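Local coordinates for protein putative (PDB 4O8S) that belongs to the nucleotidyltransferase superfamily, in the AbiEii toxin family, and may transfer nucleotides to a substrate not yet established, at residues I126-C137 / R148-L156. Residues are numbered along the deposited sequence; the frame is centred on the assembly and turned at random.
Sequences IERIIDNKLCAC and RDLFDLHFL
Lys133 meets the flat carboxylates of Asp149 and Asp152 at one oxygen each, not over a face; at Asp149 the other oxygen, OD2, lies 3.2 Å from Cys137 CB. Lys133 NZ bonds Asp149 OD1 at 2.8 Å through the anti lone pair, away from OD2. It bonds Asp152 OD2 at 2.7 Å, also on the anti side, 19° out of the carboxylate plane. The motif is a roughly antiparallel helix pair of the AbiEii-type nucleotidyltransferase, with a knob-into-hole core and a buried salt-bridge network. The short axes approach to 10.1 Å and their directions differ by 147°. The Lys133 chain bends at chi2 (-80°), then runs extended to NZ, which reaches across to both aspartates. Glu30 gives NZ a third acidic partner, while Arg144 and Arg41 pair with Asp149 and Asp152. Beside the network, Leu153 is the knob among Ile130, Lys133, Leu134 and Cys137. Its CD2 lies 3.8 Å from Lys133 CB. Phe175 of helix 166-176 also touches Leu153 and Cys137. Further along, Leu156 packs with its two methyls divided: CD1 lies 4.0 Å from Ile130 CG1, and CD2 lies 3.9 Å from Ile126 CG2.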
# COMPACT_ATOMS: atom_id res chain seq x y z
N ILE A 126 1.27 -9.78 2.00
CA ILE A 126 2.32 -8.87 2.43
C ILE A 126 3.54 -8.95 1.53
O ILE A 126 4.15 -7.91 1.19
CB ILE A 126 2.77 -9.17 3.89
CG1 ILE A 126 1.68 -8.77 4.88
CG2 ILE A 126 4.05 -8.42 4.23
CD1 ILE A 126 1.58 -7.28 5.05
N GLU A 127 3.93 -10.16 1.15
CA GLU A 127 5.15 -10.29 0.36
C GLU A 127 5.02 -9.63 -1.01
O GLU A 127 5.99 -9.11 -1.55
CB GLU A 127 5.64 -11.76 0.27
CG GLU A 127 4.63 -12.77 -0.27
CD GLU A 127 5.31 -14.05 -0.79
OE1 GLU A 127 4.66 -14.79 -1.57
OE2 GLU A 127 6.48 -14.31 -0.41
N ARG A 128 3.81 -9.60 -1.56
CA ARG A 128 3.59 -8.92 -2.84
C ARG A 128 3.67 -7.40 -2.62
O ARG A 128 4.24 -6.67 -3.43
CB ARG A 128 2.22 -9.31 -3.41
CG ARG A 128 1.92 -8.87 -4.85
CD ARG A 128 0.58 -9.48 -5.29
NE ARG A 128 0.07 -9.03 -6.60
CZ ARG A 128 0.04 -9.78 -7.70
NH1 ARG A 128 0.50 -11.03 -7.67
NH2 ARG A 128 -0.45 -9.29 -8.83
N ILE A 129 3.12 -6.92 -1.51
CA ILE A 129 3.23 -5.51 -1.20
C ILE A 129 4.69 -5.08 -1.04
O ILE A 129 5.10 -4.04 -1.56
CB ILE A 129 2.39 -5.13 0.03
CG1 ILE A 129 0.92 -5.48 -0.25
CG2 ILE A 129 2.57 -3.63 0.33
CD1 ILE A 129 0.02 -5.51 0.99
N ILE A 130 5.49 -5.88 -0.34
CA ILE A 130 6.91 -5.60 -0.16
C ILE A 130 7.61 -5.52 -1.52
O ILE A 130 8.35 -4.58 -1.80
CB ILE A 130 7.61 -6.71 0.67
CG1 ILE A 130 7.02 -6.80 2.09
CG2 ILE A 130 9.10 -6.43 0.79
CD1 ILE A 130 7.61 -7.92 2.92
N ASP A 131 7.38 -6.55 -2.34
CA ASP A 131 7.99 -6.68 -3.67
C ASP A 131 7.68 -5.44 -4.52
O ASP A 131 8.58 -4.83 -5.12
CB ASP A 131 7.47 -7.96 -4.32
CG ASP A 131 8.18 -8.32 -5.63
OD1 ASP A 131 9.36 -7.96 -5.83
OD2 ASP A 131 7.53 -8.99 -6.47
N ASN A 132 6.41 -5.05 -4.55
CA ASN A 132 6.02 -3.86 -5.29
C ASN A 132 6.56 -2.55 -4.72
O ASN A 132 6.81 -1.61 -5.47
CB ASN A 132 4.50 -3.78 -5.42
CG ASN A 132 3.93 -4.91 -6.26
OD1 ASN A 132 4.68 -5.60 -6.97
ND2 ASN A 132 2.62 -5.11 -6.20
N LYS A 133 6.74 -2.48 -3.40
CA LYS A 133 7.33 -1.28 -2.81
C LYS A 133 8.79 -1.14 -3.22
O LYS A 133 9.26 -0.06 -3.56
CB LYS A 133 7.21 -1.30 -1.28
CG LYS A 133 5.91 -0.73 -0.75
CD LYS A 133 5.99 0.79 -0.73
CE LYS A 133 4.63 1.40 -0.43
NZ LYS A 133 4.73 2.90 -0.30
N LEU A 134 9.52 -2.25 -3.19
CA LEU A 134 10.93 -2.22 -3.55
C LEU A 134 11.13 -1.87 -5.02
O LEU A 134 12.04 -1.11 -5.36
CB LEU A 134 11.60 -3.55 -3.20
CG LEU A 134 11.80 -3.73 -1.69
CD1 LEU A 134 12.14 -5.17 -1.35
CD2 LEU A 134 12.87 -2.79 -1.18
N CYS A 135 10.27 -2.41 -5.89
CA CYS A 135 10.32 -2.07 -7.31
C CYS A 135 10.14 -0.57 -7.50
O CYS A 135 10.91 0.08 -8.20
CB CYS A 135 9.23 -2.82 -8.09
SG CYS A 135 9.58 -4.56 -8.29
N ALA A 136 9.12 -0.02 -6.84
CA ALA A 136 8.76 1.38 -7.03
C ALA A 136 9.79 2.36 -6.49
O ALA A 136 9.93 3.46 -7.00
CB ALA A 136 7.39 1.68 -6.40
N CYS A 137 10.49 2.00 -5.42
CA CYS A 137 11.40 2.97 -4.82
C CYS A 137 12.86 2.62 -5.00
O CYS A 137 13.73 3.44 -4.69
CB CYS A 137 11.09 3.17 -3.33
SG CYS A 137 11.70 1.82 -2.27
N ARG A 148 6.87 8.05 1.54
CA ARG A 148 5.95 7.00 1.96
C ARG A 148 6.53 5.62 1.74
O ARG A 148 6.24 4.70 2.50
CB ARG A 148 4.63 7.11 1.19
CG ARG A 148 3.80 8.28 1.64
CD ARG A 148 2.71 8.63 0.62
NE ARG A 148 2.16 9.96 0.91
CZ ARG A 148 1.06 10.47 0.35
NH1 ARG A 148 0.35 9.77 -0.53
NH2 ARG A 148 0.67 11.70 0.69
N ASP A 149 7.35 5.47 0.69
CA ASP A 149 7.96 4.17 0.42
C ASP A 149 8.88 3.78 1.57
O ASP A 149 8.94 2.61 1.98
CB ASP A 149 8.73 4.22 -0.90
CG ASP A 149 7.82 4.41 -2.10
OD1 ASP A 149 6.61 4.11 -1.98
OD2 ASP A 149 8.32 4.86 -3.17
N LEU A 150 9.60 4.76 2.11
CA LEU A 150 10.50 4.51 3.22
C LEU A 150 9.72 4.20 4.49
O LEU A 150 10.02 3.22 5.19
CB LEU A 150 11.40 5.73 3.46
CG LEU A 150 12.38 5.57 4.62
CD1 LEU A 150 13.25 4.33 4.45
CD2 LEU A 150 13.25 6.81 4.74
N PHE A 151 8.71 5.02 4.79
CA PHE A 151 7.87 4.80 5.95
C PHE A 151 7.29 3.39 5.92
O PHE A 151 7.33 2.64 6.92
CB PHE A 151 6.71 5.79 5.93
CG PHE A 151 5.83 5.72 7.16
CD1 PHE A 151 4.83 4.76 7.27
CD2 PHE A 151 6.00 6.64 8.20
CE1 PHE A 151 4.01 4.69 8.42
CE2 PHE A 151 5.20 6.59 9.35
CZ PHE A 151 4.20 5.61 9.46
N ASP A 152 6.72 3.03 4.78
CA ASP A 152 6.03 1.76 4.66
C ASP A 152 6.98 0.58 4.74
O ASP A 152 6.67 -0.42 5.41
CB ASP A 152 5.22 1.70 3.37
CG ASP A 152 4.19 2.81 3.29
OD1 ASP A 152 3.85 3.37 4.35
OD2 ASP A 152 3.72 3.12 2.17
N LEU A 153 8.13 0.68 4.07
CA LEU A 153 9.11 -0.41 4.11
C LEU A 153 9.67 -0.61 5.52
O LEU A 153 9.92 -1.73 5.95
CB LEU A 153 10.25 -0.19 3.11
CG LEU A 153 9.91 -0.58 1.67
CD1 LEU A 153 11.07 -0.26 0.74
CD2 LEU A 153 9.57 -2.07 1.60
N HIS A 154 9.85 0.50 6.24
CA HIS A 154 10.27 0.46 7.64
C HIS A 154 9.19 -0.22 8.48
O HIS A 154 9.50 -1.09 9.29
CB HIS A 154 10.55 1.88 8.13
CG HIS A 154 10.78 1.99 9.60
ND1 HIS A 154 9.75 2.13 10.50
CD2 HIS A 154 11.93 1.98 10.33
CE1 HIS A 154 10.25 2.20 11.73
NE2 HIS A 154 11.57 2.11 11.64
N PHE A 155 7.93 0.16 8.27
CA PHE A 155 6.80 -0.45 8.96
C PHE A 155 6.77 -1.95 8.71
O PHE A 155 6.52 -2.76 9.63
CB PHE A 155 5.49 0.16 8.45
CG PHE A 155 4.26 -0.59 8.88
CD1 PHE A 155 3.70 -0.36 10.13
CD2 PHE A 155 3.67 -1.54 8.04
CE1 PHE A 155 2.58 -1.06 10.55
CE2 PHE A 155 2.54 -2.25 8.45
CZ PHE A 155 1.99 -2.01 9.71
N LEU A 156 7.00 -2.33 7.45
CA LEU A 156 6.98 -3.73 7.06
C LEU A 156 8.13 -4.52 7.69
O LEU A 156 7.92 -5.60 8.22
CB LEU A 156 7.01 -3.86 5.53
CG LEU A 156 5.64 -3.50 4.91
CD1 LEU A 156 5.78 -3.23 3.43
CD2 LEU A 156 4.64 -4.64 5.13